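Local coordinates for protein alanine racemase 1 (Caldanaerobacter subterraneus subsp. tengcongensis MB4, PDB 4Y2W) that belongs to the alanine racemase family and joins a parallel beta/alpha barrel to a mostly beta domain in a two-chain assembly, at residues G231-S235 and K236-R240; V1-G5 and V6-R10. The protein carries 1 engineered substitution. All coordinates share one frame; numbering follows the deposited sequence.

Two loops illustrate how an arginine can close a turn of chain onto residues five to seven positions earlier. Interaction 2 (1-5 with 6-10) comes first along the chain, at its start, and leads directly into strand 10-14 of the mixed sheet. Interaction 1 (231-235 with 236-240) follows much later, in the loop that leaves the last barrel strand, 222-224, and runs on to strand 248-260. Their centres lie 33 Å apart and their nearest atoms about 16 Å, so they do not touch. The link between them is strand 248-260, which pairs antiparallel with strand 10-14: both loops feed the same sheet, one from the N-terminus and one from the barrel.

Interaction 1 (G231-S235 and K236-R240); sequences GAYPS and KRVER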
loop_
_atom_site.group_PDB
_atom_site.type_symbol
_atom_site.label_atom_id
_atom_site.label_comp_id
_atom_site.label_asym_id
_atom_site.label_seq_id
_atom_site.Cartn_x
_atom_site.Cartn_y
_atom_site.Cartn_z
ATOM N N GLY A 231 12.033 -6.177 -14.272
ATOM C CA GLY A 231 12.270 -5.210 -15.341
ATOM C C GLY A 231 12.863 -3.882 -14.919
ATOM O O GLY A 231 12.692 -2.884 -15.615
ATOM N N ALA A 232 13.563 -3.861 -13.790
ATOM C CA ALA A 232 14.199 -2.637 -13.308
ATOM C C ALA A 232 15.574 -2.920 -12.712
ATOM O O ALA A 232 15.889 -4.049 -12.346
ATOM C CB ALA A 232 13.309 -1.955 -12.280
ATOM N N TYR A 233 16.392 -1.878 -12.626
ATOM C CA TYR A 233 17.705 -1.975 -12.007
ATOM C C TYR A 233 17.668 -1.311 -10.630
ATOM O O TYR A 233 16.856 -0.412 -10.398
ATOM C CB TYR A 233 18.760 -1.319 -12.900
ATOM C CG TYR A 233 19.043 -2.090 -14.175
ATOM C CD1 TYR A 233 19.819 -3.243 -14.150
ATOM C CD2 TYR A 233 18.540 -1.663 -15.405
ATOM C CE1 TYR A 233 20.085 -3.954 -15.311
ATOM C CE2 TYR A 233 18.802 -2.366 -16.570
ATOM C CZ TYR A 233 19.576 -3.514 -16.519
ATOM O OH TYR A 233 19.849 -4.227 -17.666
ATOM N N PRO A 234 18.541 -1.757 -9.708
ATOM C CA PRO A 234 18.552 -1.216 -8.344
ATOM C C PRO A 234 19.110 0.204 -8.234
ATOM O O PRO A 234 18.793 0.911 -7.279
ATOM C CB PRO A 234 19.445 -2.200 -7.581
ATOM C CG PRO A 234 20.347 -2.774 -8.619
ATOM C CD PRO A 234 19.551 -2.818 -9.890
ATOM N N SER A 235 19.941 0.609 -9.192
ATOM C CA SER A 235 20.536 1.943 -9.184
ATOM C C SER A 235 21.040 2.307 -10.581
ATOM O O SER A 235 20.799 1.580 -11.551
ATOM C CB SER A 235 21.683 2.000 -8.171
ATOM O OG SER A 235 22.792 1.236 -8.617
ATOM N N LYS A 236 21.730 3.440 -10.679
ATOM C CA LYS A 236 22.314 3.877 -11.942
ATOM C C LYS A 236 23.769 3.432 -12.113
ATOM O O LYS A 236 24.311 3.531 -13.213
ATOM C CB LYS A 236 22.199 5.396 -12.069
ATOM C CG LYS A 236 20.761 5.883 -12.001
ATOM C CD LYS A 236 20.627 7.345 -12.395
ATOM C CE LYS A 236 19.169 7.719 -12.623
ATOM N NZ LYS A 236 18.309 7.444 -11.437
ATOM N N ARG A 237 24.392 2.932 -11.042
ATOM C CA ARG A 237 25.789 2.483 -11.082
ATOM C C ARG A 237 25.914 0.965 -11.277
ATOM O O ARG A 237 26.641 0.290 -10.544
ATOM C CB ARG A 237 26.528 2.892 -9.802
ATOM C CG ARG A 237 26.323 4.333 -9.357
ATOM C CD ARG A 237 27.503 4.821 -8.522
ATOM N NE ARG A 237 27.090 5.424 -7.256
ATOM C CZ ARG A 237 26.540 6.631 -7.122
ATOM N NH1 ARG A 237 26.306 7.401 -8.184
ATOM N NH2 ARG A 237 26.212 7.070 -5.910
ATOM N N VAL A 238 25.209 0.440 -12.275
ATOM C CA VAL A 238 25.273 -0.979 -12.620
ATOM C C VAL A 238 25.478 -1.107 -14.127
ATOM O O VAL A 238 25.125 -0.202 -14.883
ATOM C CB VAL A 238 24.009 -1.751 -12.172
ATOM C CG1 VAL A 238 23.835 -1.655 -10.664
ATOM C CG2 VAL A 238 22.760 -1.245 -12.881
ATOM N N GLU A 239 26.045 -2.230 -14.557
ATOM C CA GLU A 239 26.493 -2.387 -15.943
ATOM C C GLU A 239 25.353 -2.563 -16.958
ATOM O O GLU A 239 25.458 -2.079 -18.089
ATOM C CB GLU A 239 27.504 -3.533 -16.047
ATOM C CG GLU A 239 28.773 -3.267 -15.246
ATOM C CD GLU A 239 29.864 -4.299 -15.471
ATOM O OE1 GLU A 239 29.588 -5.351 -16.083
ATOM O OE2 GLU A 239 31.004 -4.051 -15.024
ATOM N N ARG A 240 24.279 -3.243 -16.553
ATOM C CA ARG A 240 23.077 -3.412 -17.389
ATOM C C ARG A 240 23.346 -4.212 -18.664
ATOM O O ARG A 240 22.813 -3.894 -19.731
ATOM C CB ARG A 240 22.443 -2.050 -17.746
ATOM C CG ARG A 240 22.156 -1.152 -16.549
ATOM C CD ARG A 240 21.520 0.176 -16.949
ATOM N NE ARG A 240 21.123 0.954 -15.768
ATOM C CZ ARG A 240 19.918 1.488 -15.551
ATOM N NH1 ARG A 240 18.933 1.378 -16.440
ATOM N NH2 ARG A 240 19.697 2.162 -14.424
#
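The loop that carries the chain from the last strand of the TIM-type barrel, 222-224, toward strand 248-260 doubles back here, and Arg240 lies across Tyr233. The contact is a CH-pi one: Arg240 CG sits over the centre of the Tyr233 ring, 3.5 Å from its centroid and 12° off the normal. With Arg240 CG placed opposite its own carbonyl carbon (chi1 -53°) and the chain extended from there to NE, the aliphatic part passes over the ring and brings one face of the guanidinium over Tyr233 CD2, its plane turned 39° from that of the ring. The same group reaches the backbone: Arg240 NH2 donates to Ser235 O at 3.1 Å, a bent bond, and also forms a salt bridge with Glu349, so NH2 has two acceptors, which probably help to hold the guanidinium in place. Beside the ring, Val238 places CG2 3.8 Å from Tyr233 CD1, while its other methyl, CG1, faces Pro234 CG. Leu213 of helix 209-214 packs against both Tyr233 and Val238. At the turn itself, Ser235 OG is hydrogen-bonded to Ser173 O and takes a second, weak hydrogen bond from Arg237 N, 3.4 Å from OG.

Interaction 2 (V1-G5 and V6-R10); sequences VKFDG and VRPTR. Engineered in segment 1-5: Val1 (natural residue Met).
Val6 meets Asp4 through its backbone: Val6 N gives a weak hydrogen bond to Asp4 OD1 at 3.0 Å, bridging Gly5 in the manner of an Asx turn. Asp4 CG stands between its N and carbonyl carbon (chi1 62°), which turns the carboxylate forward, over the residues that follow. Arg7 sends its side chain elsewhere, to a salt bridge with Asp289, but its carbonyl oxygen takes weak bonds from Arg10 NE and NH2. Pro8 touches Phe3, its CG 4.1 Å from Phe3 CE1, and its carbonyl oxygen receives Arg10 NE from above the carbonyl plane. Arg10 closes the loop end-on with a two-pronged salt bridge. Its NH1 reaches Asp4 OD2 at 3.0 Å, nearly straight (174°) and on the syn lone pair; its NH2 meets Asp4 OD1 at 2.8 Å, out of the carboxylate plane. A bend at chi3 (66°) brings the group round, and the bond from Arg10 NE to Pro8 O probably helps hold it there. Thr92 and Gln93 of the second subunit form hydrogen bonds to Asp4 O. The loop thus lies at the subunit interface, with Phe3 and Pro8 on Arg253 of strand 248-260, Val6 against strand 379-384, and Arg10 beginning strand 10-14.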
loop_
_atom_site.group_PDB
_atom_site.type_symbol
_atom_site.label_atom_id
_atom_site.label_comp_id
_atom_site.label_asym_id
_atom_site.label_seq_id
_atom_site.Cartn_x
_atom_site.Cartn_y
_atom_site.Cartn_z
ATOM N N VAL A 1 -10.561 -4.204 -24.738
ATOM C CA VAL A 1 -11.883 -3.505 -24.661
ATOM C C VAL A 1 -11.815 -2.320 -23.697
ATOM O O VAL A 1 -10.864 -2.196 -22.921
ATOM C CB VAL A 1 -13.028 -4.461 -24.228
ATOM C CG1 VAL A 1 -13.468 -5.343 -25.392
ATOM C CG2 VAL A 1 -12.616 -5.310 -23.029
ATOM N N LYS A 2 -12.831 -1.457 -23.756
ATOM C CA LYS A 2 -12.925 -0.287 -22.878
ATOM C C LYS A 2 -13.046 -0.707 -21.410
ATOM O O LYS A 2 -12.169 -0.407 -20.595
ATOM C CB LYS A 2 -14.124 0.591 -23.261
ATOM C CG LYS A 2 -14.035 1.258 -24.628
ATOM C CD LYS A 2 -15.315 2.029 -24.937
ATOM C CE LYS A 2 -15.398 2.480 -26.392
ATOM N NZ LYS A 2 -14.501 3.629 -26.705
ATOM N N PHE A 3 -14.130 -1.409 -21.084
ATOM C CA PHE A 3 -14.386 -1.860 -19.718
ATOM C C PHE A 3 -14.679 -3.354 -19.682
ATOM O O PHE A 3 -15.000 -3.958 -20.705
ATOM C CB PHE A 3 -15.555 -1.084 -19.115
ATOM C CG PHE A 3 -15.291 0.388 -18.974
ATOM C CD1 PHE A 3 -14.389 0.856 -18.027
ATOM C CD2 PHE A 3 -15.933 1.306 -19.793
ATOM C CE1 PHE A 3 -14.139 2.213 -17.894
ATOM C CE2 PHE A 3 -15.687 2.664 -19.666
ATOM C CZ PHE A 3 -14.791 3.118 -18.713
ATOM N N ASP A 4 -14.557 -3.939 -18.495
ATOM C CA ASP A 4 -14.771 -5.374 -18.305
ATOM C C ASP A 4 -15.048 -5.665 -16.830
ATOM O O ASP A 4 -15.217 -4.742 -16.043
ATOM C CB ASP A 4 -13.555 -6.165 -18.812
ATOM C CG ASP A 4 -12.275 -5.827 -18.064
ATOM O OD1 ASP A 4 -12.347 -5.236 -16.967
ATOM O OD2 ASP A 4 -11.186 -6.156 -18.576
ATOM N N GLY A 5 -15.092 -6.941 -16.461
ATOM C CA GLY A 5 -15.353 -7.343 -15.082
ATOM C C GLY A 5 -14.384 -6.787 -14.054
ATOM O O GLY A 5 -14.764 -6.551 -12.912
ATOM N N VAL A 6 -13.134 -6.575 -14.457
ATOM C CA VAL A 6 -12.092 -6.088 -13.554
ATOM C C VAL A 6 -12.160 -4.567 -13.421
ATOM O O VAL A 6 -12.574 -3.874 -14.351
ATOM C CB VAL A 6 -10.688 -6.508 -14.049
ATOM C CG1 VAL A 6 -9.594 -5.994 -13.116
ATOM C CG2 VAL A 6 -10.606 -8.024 -14.168
ATOM N N ARG A 7 -11.754 -4.056 -12.260
ATOM C CA ARG A 7 -11.710 -2.614 -12.014
ATOM C C ARG A 7 -10.939 -1.897 -13.124
ATOM O O ARG A 7 -9.947 -2.431 -13.629
ATOM C CB ARG A 7 -11.049 -2.326 -10.663
ATOM C CG ARG A 7 -11.023 -0.857 -10.274
ATOM C CD ARG A 7 -10.118 -0.620 -9.086
ATOM N NE ARG A 7 -10.007 0.800 -8.767
ATOM C CZ ARG A 7 -9.136 1.322 -7.903
ATOM N NH1 ARG A 7 -8.271 0.546 -7.257
ATOM N NH2 ARG A 7 -9.122 2.630 -7.694
ATOM N N PRO A 8 -11.387 -0.685 -13.507
ATOM C CA PRO A 8 -10.654 0.061 -14.531
ATOM C C PRO A 8 -9.180 0.268 -14.170
ATOM O O PRO A 8 -8.302 -0.086 -14.958
ATOM C CB PRO A 8 -11.406 1.394 -14.599
ATOM C CG PRO A 8 -12.785 1.071 -14.149
ATOM C CD PRO A 8 -12.619 0.016 -13.100
ATOM N N THR A 9 -8.922 0.826 -12.988
ATOM C CA THR A 9 -7.558 0.984 -12.486
ATOM C C THR A 9 -7.002 -0.395 -12.142
ATOM O O THR A 9 -7.587 -1.113 -11.333
ATOM C CB THR A 9 -7.519 1.902 -11.250
ATOM O OG1 THR A 9 -7.827 3.241 -11.646
ATOM C CG2 THR A 9 -6.152 1.891 -10.588
ATOM N N ARG A 10 -5.880 -0.765 -12.762
ATOM C CA ARG A 10 -5.355 -2.127 -12.644
ATOM C C ARG A 10 -3.856 -2.228 -12.889
ATOM O O ARG A 10 -3.239 -1.330 -13.464
ATOM C CB ARG A 10 -6.062 -3.042 -13.646
ATOM C CG ARG A 10 -5.757 -2.726 -15.106
ATOM C CD ARG A 10 -6.637 -3.529 -16.047
ATOM N NE ARG A 10 -8.049 -3.164 -15.931
ATOM C CZ ARG A 10 -9.044 -3.786 -16.559
ATOM N NH1 ARG A 10 -8.808 -4.815 -17.363
ATOM N NH2 ARG A 10 -10.291 -3.373 -16.379
#